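Alpha-1,4-endofucoidanase (Mariniflexile fucanivorans, PDB 6DNS) hydrolyses alpha-1,4 linkages within fucoidan chains as a retaining glycoside hydrolase of family GH107, and binds calcium ions. Local coordinates at residues 311-316 against 365-370; 355-360 against 398-403. All coordinates share one frame; numbering follows the deposited sequence.

Contact 1: residues 311-316 against 365-370; sequences YNHDLV and VEWTST
H313 reaches across from helix 306-321 to E366 on helix 361-372, its NE2 donating a nearly straight hydrogen bond (2.7 Å, 171°) to OE1 of E366. The carboxylate oxygen takes it on its syn lone pair and lies in the imidazole plane, while the carboxylate itself is turned well out of that plane. OG1 of T370 also lies 2.7 Å from OE1 of E366. With its CG anti to the backbone N (chi1 -170°), H313 also sets CD2 over one face of the W367 indole, 3.4 Å from NE1; the two rings meet obliquely. The far rim of the indole runs on to N312, whose CB sits at the ring edge, 3.7 Å from CH2. V316 packs with both methyls: CG2 lies 3.8 Å from CE3 of W367, and CG1 3.6 Å from CB of T370. Further out, Y309 fixes the indole, accepting a hydrogen bond from W367 NE1 and meeting the ring edge-to-face, and F296 holds the amide of N312 through its backbone N. The segment axes approach to 9.8 Å at 38°: side-by-side packing of two helices in the alpha/beta catalytic domain, beside strand 341-342 at the end of its parallel sheet.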
loop_
_atom_site.group_PDB
_atom_site.type_symbol
_atom_site.label_atom_id
_atom_site.label_comp_id
_atom_site.label_asym_id
_atom_site.label_seq_id
_atom_site.Cartn_x
_atom_site.Cartn_y
_atom_site.Cartn_z
ATOM N N TYR A 311 14.381 -26.813 -0.899
ATOM C CA TYR A 311 14.985 -25.812 -0.003
ATOM C C TYR A 311 14.000 -24.704 0.382
ATOM O O TYR A 311 13.905 -24.337 1.555
ATOM C CB TYR A 311 16.243 -25.183 -0.625
ATOM C CG TYR A 311 17.463 -26.090 -0.710
ATOM C CD1 TYR A 311 17.874 -26.863 0.382
ATOM C CD2 TYR A 311 18.238 -26.141 -1.876
ATOM C CE1 TYR A 311 18.995 -27.678 0.305
ATOM C CE2 TYR A 311 19.361 -26.953 -1.960
ATOM C CZ TYR A 311 19.737 -27.718 -0.867
ATOM O OH TYR A 311 20.849 -28.524 -0.941
ATOM N N ASN A 312 13.274 -24.181 -0.604
ATOM C CA ASN A 312 12.268 -23.140 -0.359
ATOM C C ASN A 312 11.004 -23.676 0.318
ATOM O O ASN A 312 10.345 -22.939 1.050
ATOM C CB ASN A 312 11.913 -22.405 -1.656
ATOM C CG ASN A 312 13.011 -21.459 -2.104
ATOM O OD1 ASN A 312 13.412 -20.565 -1.359
ATOM N ND2 ASN A 312 13.503 -21.647 -3.322
ATOM N N HIS A 313 10.663 -24.942 0.073
ATOM C CA HIS A 313 9.558 -25.593 0.789
ATOM C C HIS A 313 9.936 -25.919 2.243
ATOM O O HIS A 313 9.078 -25.874 3.125
ATOM C CB HIS A 313 9.093 -26.858 0.065
ATOM C CG HIS A 313 7.828 -27.436 0.622
ATOM N ND1 HIS A 313 7.816 -28.530 1.458
ATOM C CD2 HIS A 313 6.537 -27.056 0.479
ATOM C CE1 HIS A 313 6.569 -28.809 1.797
ATOM N NE2 HIS A 313 5.774 -27.928 1.217
ATOM N N ASP A 314 11.207 -26.251 2.485
ATOM C CA ASP A 314 11.725 -26.416 3.858
ATOM C C ASP A 314 11.612 -25.128 4.683
ATOM O O ASP A 314 11.408 -25.193 5.896
ATOM C CB ASP A 314 13.188 -26.901 3.857
ATOM C CG ASP A 314 13.337 -28.367 3.452
ATOM O OD1 ASP A 314 12.326 -29.103 3.382
ATOM O OD2 ASP A 314 14.486 -28.788 3.206
ATOM N N LEU A 315 11.752 -23.976 4.024
ATOM C CA LEU A 315 11.520 -22.666 4.653
ATOM C C LEU A 315 10.056 -22.519 5.075
ATOM O O LEU A 315 9.764 -22.037 6.170
ATOM C CB LEU A 315 11.920 -21.533 3.693
ATOM C CG LEU A 315 12.031 -20.088 4.211
ATOM C CD1 LEU A 315 12.911 -19.260 3.276
ATOM C CD2 LEU A 315 10.672 -19.416 4.398
ATOM N N VAL A 316 9.149 -22.933 4.193
ATOM C CA VAL A 316 7.710 -22.954 4.483
ATOM C C VAL A 316 7.379 -23.917 5.635
ATOM O O VAL A 316 6.552 -23.595 6.489
ATOM C CB VAL A 316 6.896 -23.292 3.205
ATOM C CG1 VAL A 316 5.449 -23.646 3.521
ATOM C CG2 VAL A 316 6.954 -22.126 2.225
ATOM N N VAL A 365 -1.615 -23.660 -2.995
ATOM C CA VAL A 365 -2.496 -23.720 -1.825
ATOM C C VAL A 365 -1.776 -24.388 -0.644
ATOM O O VAL A 365 -1.932 -23.957 0.501
ATOM C CB VAL A 365 -3.821 -24.461 -2.147
ATOM C CG1 VAL A 365 -4.687 -24.624 -0.900
ATOM C CG2 VAL A 365 -4.604 -23.725 -3.231
ATOM N N GLU A 366 -0.989 -25.427 -0.931
ATOM C CA GLU A 366 -0.228 -26.150 0.097
ATOM C C GLU A 366 0.888 -25.286 0.690
ATOM O O GLU A 366 1.008 -25.184 1.912
ATOM C CB GLU A 366 0.345 -27.454 -0.482
ATOM C CG GLU A 366 1.092 -28.333 0.518
ATOM C CD GLU A 366 2.585 -28.043 0.581
ATOM O OE1 GLU A 366 3.081 -27.699 1.674
ATOM O OE2 GLU A 366 3.265 -28.147 -0.463
ATOM N N TRP A 367 1.695 -24.680 -0.180
ATOM C CA TRP A 367 2.770 -23.760 0.233
ATOM C C TRP A 367 2.265 -22.628 1.125
ATOM O O TRP A 367 2.886 -22.302 2.139
ATOM C CB TRP A 367 3.467 -23.149 -0.991
ATOM C CG TRP A 367 4.524 -24.015 -1.596
ATOM C CD1 TRP A 367 4.379 -25.293 -2.051
ATOM C CD2 TRP A 367 5.890 -23.658 -1.829
ATOM N NE1 TRP A 367 5.570 -25.756 -2.547
ATOM C CE2 TRP A 367 6.517 -24.775 -2.424
ATOM C CE3 TRP A 367 6.648 -22.503 -1.591
ATOM C CZ2 TRP A 367 7.868 -24.774 -2.784
ATOM C CZ3 TRP A 367 7.993 -22.500 -1.948
ATOM C CH2 TRP A 367 8.588 -23.631 -2.540
ATOM N N THR A 368 1.142 -22.031 0.731
ATOM C CA THR A 368 0.538 -20.933 1.478
ATOM C C THR A 368 0.035 -21.418 2.838
ATOM O O THR A 368 0.422 -20.870 3.870
ATOM C CB THR A 368 -0.611 -20.278 0.679
ATOM O OG1 THR A 368 -0.120 -19.854 -0.598
ATOM C CG2 THR A 368 -1.188 -19.073 1.418
ATOM N N SER A 369 -0.797 -22.460 2.827
ATOM C CA SER A 369 -1.422 -22.986 4.048
ATOM C C SER A 369 -0.414 -23.577 5.037
ATOM O O SER A 369 -0.534 -23.365 6.245
ATOM C CB SER A 369 -2.482 -24.033 3.698
ATOM O OG SER A 369 -1.915 -25.098 2.959
ATOM N N THR A 370 0.573 -24.312 4.525
ATOM C CA THR A 370 1.658 -24.845 5.361
ATOM C C THR A 370 2.434 -23.718 6.054
ATOM O O THR A 370 2.777 -23.834 7.228
ATOM C CB THR A 370 2.629 -25.725 4.540
ATOM O OG1 THR A 370 1.894 -26.767 3.889
ATOM C CG2 THR A 370 3.697 -26.363 5.428
#

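Contact 2: residues 355-360 against 398-403; sequences NTPCLT and QPYALN
P357 lies flat against the ring of Y400, and this pair is the tight part of the contact. Its CD stands over one face of the phenol, 3.7 Å from the ring centroid and only 17° off the normal, a CH-pi contact displaced toward the rim. CB of the same proline comes down on the CE1 corner at 3.4 Å, so one side of the pyrrolidine ring rests along the CD1-CE1 edge of the tyrosine. Y400 gets there from the first turn of helix 399-415 with its CG between the backbone N and the carbonyl carbon (chi1 75°), which swings the ring across to the loop. The loop backbone follows the ring round: O of N355 is 3.6 Å from CE2, and the hydroxyl ends 3.5 Å from C of T356. That hydroxyl is hydrogen-bonded to the backbone O of G354, just before the loop segment, while S347 and P383 also touch the tyrosine side chain. Replacing Y400 by an alanine would take the ring from under P357 and would probably leave the carbonyl of G354 without this hydroxyl partner.

The other side is looser. N355 lies at the solvent edge, near Q398, the N-cap residue of the helix. T356 too is exposed, and its CB is directed away from the helix. The P357-Y400 core of the contact is apolar and CH-pi in character, and the ring's hydroxyl is taken up by the backbone O of G354, which ties the tyrosine to the same loop that packs on its face.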
loop_
_atom_site.group_PDB
_atom_site.type_symbol
_atom_site.label_atom_id
_atom_site.label_comp_id
_atom_site.label_asym_id
_atom_site.label_seq_id
_atom_site.Cartn_x
_atom_site.Cartn_y
_atom_site.Cartn_z
ATOM N N ASN A 355 4.241 -14.195 -16.914
ATOM C CA ASN A 355 3.160 -14.882 -17.631
ATOM C C ASN A 355 3.016 -16.367 -17.276
ATOM O O ASN A 355 2.099 -17.020 -17.776
ATOM C CB ASN A 355 3.366 -14.747 -19.143
ATOM C CG ASN A 355 3.450 -13.302 -19.597
ATOM O OD1 ASN A 355 4.503 -12.837 -20.028
ATOM N ND2 ASN A 355 2.344 -12.582 -19.489
ATOM N N THR A 356 3.902 -16.897 -16.427
ATOM C CA THR A 356 3.874 -18.310 -16.040
ATOM C C THR A 356 3.954 -18.476 -14.517
ATOM O O THR A 356 4.885 -17.954 -13.903
ATOM C CB THR A 356 5.063 -19.079 -16.651
ATOM O OG1 THR A 356 5.160 -18.796 -18.052
ATOM C CG2 THR A 356 4.901 -20.585 -16.439
ATOM N N PRO A 357 2.998 -19.216 -13.909
ATOM C CA PRO A 357 3.127 -19.524 -12.480
ATOM C C PRO A 357 4.243 -20.537 -12.231
ATOM O O PRO A 357 4.394 -21.478 -13.010
ATOM C CB PRO A 357 1.769 -20.138 -12.117
ATOM C CG PRO A 357 1.224 -20.667 -13.396
ATOM C CD PRO A 357 1.778 -19.808 -14.495
ATOM N N CYS A 358 5.011 -20.339 -11.162
ATOM C CA CYS A 358 6.084 -21.271 -10.800
ATOM C C CYS A 358 5.544 -22.545 -10.139
ATOM O O CYS A 358 6.111 -23.621 -10.328
ATOM C CB CYS A 358 7.118 -20.592 -9.897
ATOM S SG CYS A 358 6.505 -20.070 -8.281
ATOM N N LEU A 359 4.459 -22.415 -9.372
ATOM C CA LEU A 359 3.799 -23.551 -8.722
ATOM C C LEU A 359 2.478 -23.893 -9.406
ATOM O O LEU A 359 1.869 -23.046 -10.058
ATOM C CB LEU A 359 3.524 -23.226 -7.251
ATOM C CG LEU A 359 4.734 -22.914 -6.366
ATOM C CD1 LEU A 359 4.277 -22.424 -5.000
ATOM C CD2 LEU A 359 5.637 -24.131 -6.227
ATOM N N THR A 360 2.037 -25.140 -9.236
ATOM C CA THR A 360 0.713 -25.567 -9.702
ATOM C C THR A 360 -0.364 -25.046 -8.748
ATOM O O THR A 360 -0.053 -24.532 -7.669
ATOM C CB THR A 360 0.589 -27.104 -9.790
ATOM O OG1 THR A 360 0.672 -27.674 -8.477
ATOM C CG2 THR A 360 1.682 -27.696 -10.680
ATOM N N GLN A 398 -2.713 -11.192 -13.024
ATOM C CA GLN A 398 -2.848 -12.216 -14.066
ATOM C C GLN A 398 -4.028 -13.135 -13.718
ATOM O O GLN A 398 -4.166 -13.524 -12.553
ATOM C CB GLN A 398 -1.570 -13.056 -14.165
ATOM C CG GLN A 398 -0.419 -12.375 -14.896
ATOM C CD GLN A 398 -0.535 -12.437 -16.413
ATOM O OE1 GLN A 398 -1.505 -12.963 -16.963
ATOM N NE2 GLN A 398 0.465 -11.895 -17.097
ATOM N N PRO A 399 -4.880 -13.480 -14.711
ATOM C CA PRO A 399 -5.994 -14.417 -14.486
ATOM C C PRO A 399 -5.618 -15.717 -13.764
ATOM O O PRO A 399 -6.372 -16.169 -12.899
ATOM C CB PRO A 399 -6.485 -14.718 -15.904
ATOM C CG PRO A 399 -6.190 -13.476 -16.664
ATOM C CD PRO A 399 -4.942 -12.887 -16.062
ATOM N N TYR A 400 -4.471 -16.304 -14.113
ATOM C CA TYR A 400 -3.993 -17.522 -13.441
ATOM C C TYR A 400 -3.656 -17.272 -11.962
ATOM O O TYR A 400 -3.870 -18.148 -11.123
ATOM C CB TYR A 400 -2.796 -18.150 -14.184
ATOM C CG TYR A 400 -1.461 -17.444 -14.019
ATOM C CD1 TYR A 400 -0.668 -17.660 -12.889
ATOM C CD2 TYR A 400 -0.973 -16.582 -15.004
ATOM C CE1 TYR A 400 0.551 -17.020 -12.731
ATOM C CE2 TYR A 400 0.255 -15.942 -14.853
ATOM C CZ TYR A 400 1.010 -16.169 -13.713
ATOM O OH TYR A 400 2.224 -15.554 -13.536
ATOM N N ALA A 401 -3.126 -16.086 -11.661
ATOM C CA ALA A 401 -2.776 -15.708 -10.289
ATOM C C ALA A 401 -4.013 -15.548 -9.406
ATOM O O ALA A 401 -4.029 -16.030 -8.273
ATOM C CB ALA A 401 -1.949 -14.430 -10.278
ATOM N N LEU A 402 -5.037 -14.877 -9.931
ATOM C CA LEU A 402 -6.323 -14.740 -9.237
ATOM C C LEU A 402 -6.947 -16.109 -8.963
ATOM O O LEU A 402 -7.413 -16.369 -7.852
ATOM C CB LEU A 402 -7.294 -13.877 -10.054
ATOM C CG LEU A 402 -8.653 -13.523 -9.434
ATOM C CD1 LEU A 402 -8.496 -12.553 -8.272
ATOM C CD2 LEU A 402 -9.580 -12.933 -10.486
ATOM N N ASN A 403 -6.943 -16.974 -9.978
ATOM C CA ASN A 403 -7.435 -18.353 -9.859
ATOM C C ASN A 403 -6.774 -19.123 -8.709
ATOM O O ASN A 403 -7.456 -19.836 -7.969
ATOM C CB ASN A 403 -7.233 -19.110 -11.182
ATOM C CG ASN A 403 -7.731 -20.546 -11.123
ATOM O OD1 ASN A 403 -8.826 -20.817 -10.627
ATOM N ND2 ASN A 403 -6.926 -21.474 -11.630
#

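Contact 1 is the more deeply packed of the two, with half of its touching residues buried, whereas contact 2 lies at the surface and covers less area. Their centres are about 17 Å apart, and they are joined directly: CD1 of L359, in the loop of contact 2, packs 3.8 Å from CG of W367 in contact 1. That loop leads straight into helix 361-372, which carries 365-370, and helix 399-415 of contact 2 also touches V365, T368 and S369. Both rely on an aromatic side chain, but contact 1 adds a histidine-carboxylate hydrogen bond between two helices, while contact 2 fastens a loop to a helix start by proline-tyrosine packing.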